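Local coordinates for fibronectin type-III domain-containing protein (Caldanaerobacter subterraneus subsp. tengcongensis, PDB 7JGU) that is of unknown function but contributes a highly heat-stable fibronectin type III-like beta-sandwich domain to a much larger bacterial protein, at residues P4-F10 with F69-V74; H20-W26 with K53-T59. All coordinates share one frame; numbering follows the deposited sequence.

Contact 1: P4-F10 with F69-V74. Unlike the reference sequence in segment 69-74: Ile-72 (reference Arg).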
loop_
_atom_site.group_PDB
_atom_site.type_symbol
_atom_site.label_atom_id
_atom_site.label_comp_id
_atom_site.label_asym_id
_atom_site.label_seq_id
_atom_site.Cartn_x
_atom_site.Cartn_y
_atom_site.Cartn_z
ATOM N N PRO A 4 -13.669 -2.304 9.112
ATOM C CA PRO A 4 -13.398 -0.932 8.695
ATOM C C PRO A 4 -13.920 -0.665 7.303
ATOM O O PRO A 4 -14.150 -1.571 6.492
ATOM C CB PRO A 4 -11.869 -0.839 8.708
ATOM C CG PRO A 4 -11.409 -2.035 9.499
ATOM C CD PRO A 4 -12.430 -3.084 9.258
ATOM N N ASP A 5 -14.064 0.621 7.026
ATOM C CA ASP A 5 -14.284 1.067 5.667
ATOM C C ASP A 5 -13.082 0.690 4.802
ATOM O O ASP A 5 -11.975 0.463 5.283
ATOM C CB ASP A 5 -14.415 2.588 5.640
ATOM C CG ASP A 5 -15.768 3.101 6.130
ATOM O OD1 ASP A 5 -16.664 2.304 6.456
ATOM O OD2 ASP A 5 -15.937 4.336 6.188
ATOM N N GLU A 6 -13.306 0.635 3.512
ATOM C CA GLU A 6 -12.187 0.520 2.576
ATOM C C GLU A 6 -11.407 1.830 2.548
ATOM O O GLU A 6 -12.016 2.904 2.501
ATOM C CB GLU A 6 -12.802 0.219 1.214
ATOM C CG GLU A 6 -11.858 -0.119 0.130
ATOM C CD GLU A 6 -12.572 -0.361 -1.199
ATOM O OE1 GLU A 6 -13.519 -1.177 -1.233
ATOM O OE2 GLU A 6 -12.193 0.263 -2.208
ATOM N N PRO A 7 -10.064 1.801 2.598
ATOM C CA PRO A 7 -9.308 3.045 2.444
ATOM C C PRO A 7 -9.558 3.662 1.087
ATOM O O PRO A 7 -9.794 2.965 0.102
ATOM C CB PRO A 7 -7.845 2.605 2.596
ATOM C CG PRO A 7 -7.913 1.334 3.355
ATOM C CD PRO A 7 -9.165 0.656 2.862
ATOM N N VAL A 8 -9.454 4.982 1.065
ATOM C CA VAL A 8 -9.532 5.763 -0.158
ATOM C C VAL A 8 -8.289 6.631 -0.231
ATOM O O VAL A 8 -7.492 6.691 0.707
ATOM C CB VAL A 8 -10.833 6.585 -0.265
ATOM C CG1 VAL A 8 -12.038 5.644 -0.317
ATOM C CG2 VAL A 8 -10.970 7.553 0.893
ATOM N N GLY A 9 -8.121 7.300 -1.362
ATOM C CA GLY A 9 -6.939 8.116 -1.545
ATOM C C GLY A 9 -5.645 7.335 -1.475
ATOM O O GLY A 9 -4.640 7.864 -0.990
ATOM N N PHE A 10 -5.644 6.088 -1.934
ATOM C CA PHE A 10 -4.446 5.245 -1.889
ATOM C C PHE A 10 -3.582 5.624 -3.079
ATOM O O PHE A 10 -3.977 5.413 -4.231
ATOM C CB PHE A 10 -4.836 3.776 -1.955
ATOM C CG PHE A 10 -3.684 2.810 -1.894
ATOM C CD1 PHE A 10 -2.521 3.126 -1.235
ATOM C CD2 PHE A 10 -3.798 1.571 -2.481
ATOM C CE1 PHE A 10 -1.476 2.197 -1.190
ATOM C CE2 PHE A 10 -2.776 0.668 -2.438
ATOM C CZ PHE A 10 -1.635 0.975 -1.772
ATOM N N PHE A 69 0.310 -2.215 -5.771
ATOM C CA PHE A 69 0.128 -2.613 -4.386
ATOM C C PHE A 69 -1.347 -2.726 -4.062
ATOM O O PHE A 69 -2.170 -2.044 -4.648
ATOM C CB PHE A 69 0.782 -1.609 -3.435
ATOM C CG PHE A 69 2.256 -1.450 -3.656
ATOM C CD1 PHE A 69 3.145 -2.318 -3.058
ATOM C CD2 PHE A 69 2.754 -0.472 -4.505
ATOM C CE1 PHE A 69 4.507 -2.200 -3.280
ATOM C CE2 PHE A 69 4.115 -0.356 -4.724
ATOM C CZ PHE A 69 4.981 -1.209 -4.105
ATOM N N ALA A 70 -1.653 -3.582 -3.100
ATOM C CA ALA A 70 -2.995 -3.760 -2.566
ATOM C C ALA A 70 -2.974 -3.417 -1.087
ATOM O O ALA A 70 -2.015 -3.716 -0.384
ATOM C CB ALA A 70 -3.509 -5.173 -2.777
ATOM N N LEU A 71 -4.031 -2.774 -0.625
ATOM C CA LEU A 71 -4.141 -2.266 0.732
ATOM C C LEU A 71 -5.476 -2.683 1.309
ATOM O O LEU A 71 -6.490 -2.651 0.615
ATOM C CB LEU A 71 -4.088 -0.746 0.680
ATOM C CG LEU A 71 -4.269 0.026 1.965
ATOM C CD1 LEU A 71 -3.066 -0.097 2.878
ATOM C CD2 LEU A 71 -4.520 1.496 1.629
ATOM N N ILE A 72 -5.450 -3.097 2.576
ATOM C CA ILE A 72 -6.658 -3.319 3.362
ATOM C C ILE A 72 -6.537 -2.586 4.688
ATOM O O ILE A 72 -5.437 -2.347 5.198
ATOM C CB ILE A 72 -6.954 -4.799 3.639
ATOM C CG1 ILE A 72 -5.676 -5.566 3.993
ATOM C CG2 ILE A 72 -7.600 -5.406 2.444
ATOM C CD1 ILE A 72 -5.927 -6.895 4.708
ATOM N N ALA A 73 -7.695 -2.278 5.270
ATOM C CA ALA A 73 -7.785 -1.824 6.648
ATOM C C ALA A 73 -8.331 -2.986 7.468
ATOM O O ALA A 73 -9.159 -3.753 6.986
ATOM C CB ALA A 73 -8.735 -0.643 6.758
ATOM N N VAL A 74 -7.893 -3.087 8.721
ATOM C CA VAL A 74 -8.209 -4.245 9.552
ATOM C C VAL A 74 -8.588 -3.788 10.953
ATOM O O VAL A 74 -8.006 -2.844 11.498
ATOM C CB VAL A 74 -6.994 -5.186 9.627
ATOM C CG1 VAL A 74 -7.371 -6.479 10.318
ATOM C CG2 VAL A 74 -6.428 -5.469 8.245
#
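The carbonyl oxygen of Phe-69 meets Phe-10 at the edge of its ring, near the ring plane, with Phe-69 O 3.6 Å from Phe-10 CE2. No hydrogen bond runs between the two segments, and the rest is mainly van der Waals contact along one side of the strand, where Phe-69, Leu-71 and Ala-73 direct their side chains at 4-10. With its CG anti to the backbone N (chi1 -179°), Phe-10 extends its ring to the strand and lays one face against Leu-71. This is a CH-pi contact, Leu-71 CB standing 3.9 Å from the centroid of the Phe-10 ring and offset toward the rim. Phe-10 CZ, the ring tip, lies 3.9 Å from Phe-69 CB, but the aromatic ring of Phe-69 turns away from the segment. Further along Leu-71, the CD2 methyl bears on Pro-7, 3.6 Å from its CB, and also lies near CG and CD1 of Phe-10, so this one leucine fills the corner between proline and phenylalanine. Pro-7 reaches on to the next inward residue, its CG lying 4.0 Å from Ala-73 CB. That small methyl also meets Pro-4, CB to CB at 3.7 Å, and the backbone oxygen of Asp-5. Pro-4 finishes the row, Pro-4 CG resting 3.6 Å from Val-74 C. Backbone bonds of Asp-5 to Lys-30 and of Val-8 to Ser-27 hold the segment from its other neighbours. Strand 66-75 is an inner member of the four-stranded sheet of the fibronectin type III beta-sandwich, flanked by strands 34-41 and 78-88, and Phe-10 also touches Ala-85 on the latter.

Contact 2: H20-W26 with K53-T59. Unlike the reference sequence in segment 20-26: Leu-23 (reference Arg), Thr-25 (reference Arg).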
loop_
_atom_site.group_PDB
_atom_site.type_symbol
_atom_site.label_atom_id
_atom_site.label_comp_id
_atom_site.label_asym_id
_atom_site.label_seq_id
_atom_site.Cartn_x
_atom_site.Cartn_y
_atom_site.Cartn_z
ATOM N N HIS A 20 14.668 3.305 -6.054
ATOM C CA HIS A 20 14.616 2.044 -5.330
ATOM C C HIS A 20 13.554 2.035 -4.242
ATOM O O HIS A 20 13.486 1.082 -3.463
ATOM C CB HIS A 20 15.974 1.767 -4.699
ATOM C CG HIS A 20 17.032 1.444 -5.699
ATOM N ND1 HIS A 20 17.813 2.406 -6.299
ATOM C CD2 HIS A 20 17.407 0.263 -6.243
ATOM C CE1 HIS A 20 18.646 1.826 -7.146
ATOM N NE2 HIS A 20 18.424 0.524 -7.127
ATOM N N THR A 21 12.733 3.070 -4.171
ATOM C CA THR A 21 11.798 3.230 -3.070
ATOM C C THR A 21 10.546 3.875 -3.617
ATOM O O THR A 21 10.609 4.719 -4.508
ATOM C CB THR A 21 12.384 4.185 -2.009
ATOM O OG1 THR A 21 13.746 3.836 -1.720
ATOM C CG2 THR A 21 11.563 4.157 -0.742
ATOM N N LEU A 22 9.405 3.491 -3.046
ATOM C CA LEU A 22 8.137 4.159 -3.303
ATOM C C LEU A 22 7.469 4.464 -1.973
ATOM O O LEU A 22 7.603 3.697 -1.014
ATOM C CB LEU A 22 7.206 3.289 -4.154
ATOM C CG LEU A 22 7.656 3.132 -5.611
ATOM C CD1 LEU A 22 6.832 2.045 -6.307
ATOM C CD2 LEU A 22 7.559 4.452 -6.352
ATOM N N LEU A 23 6.739 5.576 -1.928
ATOM C CA LEU A 23 6.009 5.996 -0.739
ATOM C C LEU A 23 4.533 5.763 -0.970
ATOM O O LEU A 23 3.935 6.349 -1.871
ATOM C CB LEU A 23 6.286 7.460 -0.443
ATOM C CG LEU A 23 5.486 8.032 0.729
ATOM C CD1 LEU A 23 5.740 7.273 2.014
ATOM C CD2 LEU A 23 5.850 9.487 0.937
ATOM N N LEU A 24 3.971 4.867 -0.206
ATOM C CA LEU A 24 2.537 4.618 -0.247
ATOM C C LEU A 24 1.849 5.469 0.808
ATOM O O LEU A 24 2.329 5.581 1.929
ATOM C CB LEU A 24 2.272 3.148 0.083
ATOM C CG LEU A 24 2.493 2.151 -1.046
ATOM C CD1 LEU A 24 3.862 2.287 -1.691
ATOM C CD2 LEU A 24 2.269 0.739 -0.548
ATOM N N THR A 25 0.707 6.041 0.452
ATOM C CA THR A 25 -0.068 6.793 1.421
ATOM C C THR A 25 -1.546 6.572 1.157
ATOM O O THR A 25 -1.958 6.214 0.050
ATOM C CB THR A 25 0.254 8.285 1.401
ATOM O OG1 THR A 25 -0.283 8.884 2.583
ATOM C CG2 THR A 25 -0.366 8.947 0.203
ATOM N N TRP A 26 -2.344 6.781 2.192
ATOM C CA TRP A 26 -3.777 6.552 2.097
ATOM C C TRP A 26 -4.472 7.382 3.167
ATOM O O TRP A 26 -3.849 7.914 4.084
ATOM C CB TRP A 26 -4.130 5.054 2.233
ATOM C CG TRP A 26 -3.564 4.449 3.468
ATOM C CD1 TRP A 26 -4.143 4.397 4.700
ATOM C CD2 TRP A 26 -2.278 3.828 3.614
ATOM N NE1 TRP A 26 -3.310 3.805 5.586
ATOM C CE2 TRP A 26 -2.163 3.423 4.952
ATOM C CE3 TRP A 26 -1.218 3.584 2.740
ATOM C CZ2 TRP A 26 -1.040 2.801 5.451
ATOM C CZ3 TRP A 26 -0.111 2.950 3.233
ATOM C CH2 TRP A 26 -0.017 2.582 4.576
ATOM N N LYS A 53 0.148 3.478 10.717
ATOM C CA LYS A 53 0.305 4.804 10.150
ATOM C C LYS A 53 -0.497 4.920 8.853
ATOM O O LYS A 53 -1.145 3.974 8.406
ATOM C CB LYS A 53 1.784 5.078 9.887
ATOM C CG LYS A 53 2.684 4.883 11.072
ATOM C CD LYS A 53 2.281 5.742 12.253
ATOM C CE LYS A 53 3.329 5.676 13.362
ATOM N NZ LYS A 53 3.295 4.373 14.085
ATOM N N LEU A 54 -0.443 6.099 8.238
ATOM C CA LEU A 54 -1.122 6.394 6.980
ATOM C C LEU A 54 -0.163 6.490 5.813
ATOM O O LEU A 54 -0.551 6.952 4.736
ATOM C CB LEU A 54 -1.942 7.668 7.110
ATOM C CG LEU A 54 -2.958 7.681 8.240
ATOM C CD1 LEU A 54 -3.727 9.006 8.246
ATOM C CD2 LEU A 54 -3.906 6.517 8.126
ATOM N N GLU A 55 1.067 6.039 5.998
ATOM C CA GLU A 55 2.019 5.992 4.906
ATOM C C GLU A 55 3.037 4.906 5.194
ATOM O O GLU A 55 3.200 4.478 6.342
ATOM C CB GLU A 55 2.731 7.324 4.717
ATOM C CG GLU A 55 3.638 7.721 5.863
ATOM C CD GLU A 55 4.519 8.932 5.544
ATOM O OE1 GLU A 55 4.208 9.677 4.586
ATOM O OE2 GLU A 55 5.528 9.140 6.257
ATOM N N TYR A 56 3.730 4.475 4.142
ATOM C CA TYR A 56 4.734 3.428 4.308
ATOM C C TYR A 56 5.716 3.489 3.151
ATOM O O TYR A 56 5.298 3.552 1.999
ATOM C CB TYR A 56 4.069 2.032 4.350
ATOM C CG TYR A 56 4.994 0.963 4.875
ATOM C CD1 TYR A 56 5.094 0.718 6.246
ATOM C CD2 TYR A 56 5.783 0.210 4.026
ATOM C CE1 TYR A 56 5.939 -0.238 6.750
ATOM C CE2 TYR A 56 6.663 -0.747 4.532
ATOM C CZ TYR A 56 6.734 -0.956 5.897
ATOM O OH TYR A 56 7.593 -1.902 6.397
ATOM N N TYR A 57 7.002 3.451 3.467
ATOM C CA TYR A 57 8.046 3.409 2.453
ATOM C C TYR A 57 8.364 1.968 2.098
ATOM O O TYR A 57 8.745 1.184 2.966
ATOM C CB TYR A 57 9.319 4.069 2.975
ATOM C CG TYR A 57 9.278 5.559 3.034
ATOM C CD1 TYR A 57 9.633 6.327 1.937
ATOM C CD2 TYR A 57 8.898 6.209 4.191
ATOM C CE1 TYR A 57 9.611 7.700 1.992
ATOM C CE2 TYR A 57 8.874 7.574 4.264
ATOM C CZ TYR A 57 9.235 8.319 3.156
ATOM O OH TYR A 57 9.217 9.687 3.211
ATOM N N VAL A 58 8.153 1.605 0.840
ATOM C CA VAL A 58 8.533 0.291 0.340
ATOM C C VAL A 58 9.900 0.434 -0.294
ATOM O O VAL A 58 10.079 1.199 -1.245
ATOM C CB VAL A 58 7.497 -0.271 -0.644
ATOM C CG1 VAL A 58 7.930 -1.625 -1.165
ATOM C CG2 VAL A 58 6.128 -0.341 0.025
ATOM N N THR A 59 10.857 -0.295 0.241
ATOM C CA THR A 59 12.253 -0.117 -0.108
ATOM C C THR A 59 12.763 -1.323 -0.882
ATOM O O THR A 59 12.065 -2.327 -1.056
ATOM C CB THR A 59 13.100 0.043 1.159
ATOM O OG1 THR A 59 12.935 -1.130 1.968
ATOM C CG2 THR A 59 12.684 1.266 1.942
#
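Val-58 N to Leu-22 O and Tyr-56 N to Leu-24 O, both 2.8 Å, are the shortest backbone bonds here, and each pair returns a second bond the other way. Further on, Trp-26 N donates to Leu-54 O at 3.1 Å. In one of two modelled conformers, with its hydroxyl trans to the main-chain nitrogen (chi1 -166°), Thr-25 OG1 joins it at 2.9 Å from Leu-54 O, from the opposite face of the carbonyl plane. These are antiparallel strands B and E in the three-stranded sheet of the fibronectin type III sandwich, which strand 11-15 completes beyond strand 21-25. Trp-26, just past the end of strand B, at the place of the tryptophan characteristic of the fold, makes a CH-pi contact: Leu-54 CA lies 4.0 Å from the centroid of the five-membered ring of Trp-26, with Glu-55 N over the same face. Leu-54 CD2 is 3.8 Å from Trp-26 NE1, while Tyr-56 CB meets the benzo edge. Also on the interior face, Leu-24 CD1 packs 3.9 Å from Val-58 CG2, near Ile-37 of the other sheet. Leu-23, which like Thr-25 replaces a reference arginine, forms a non-hydrogen-bonded pair with Tyr-57 on the outer face: Leu-23 CD1 sits squarely over the phenol, 3.7 Å from the centroid of the Tyr-57 ring, and Thr-21 CG2 comes to the edge of that ring.

From the N terminus, the chain first lays down 4-10, passes through strand 11-15 and turns back into 20-26. Contact 2 closes when 53-59 returns beside 20-26, after strands 34-41 and 44-51 of the facing sheet. The chain then crosses to strand 66-75, where 69-74 meets 4-10 and contact 1 closes the wider loop, so contact 2 is nested within it. Contact 2 joins neighbouring strands of the three-stranded sheet; contact 1 ties the N-terminal segment to the four-stranded sheet. They touch in the interior between the sheets: Leu-71 CD2 lies 3.6 Å from Trp-26 CG, and Phe-69 CG 3.8 Å from Leu-24 CD2.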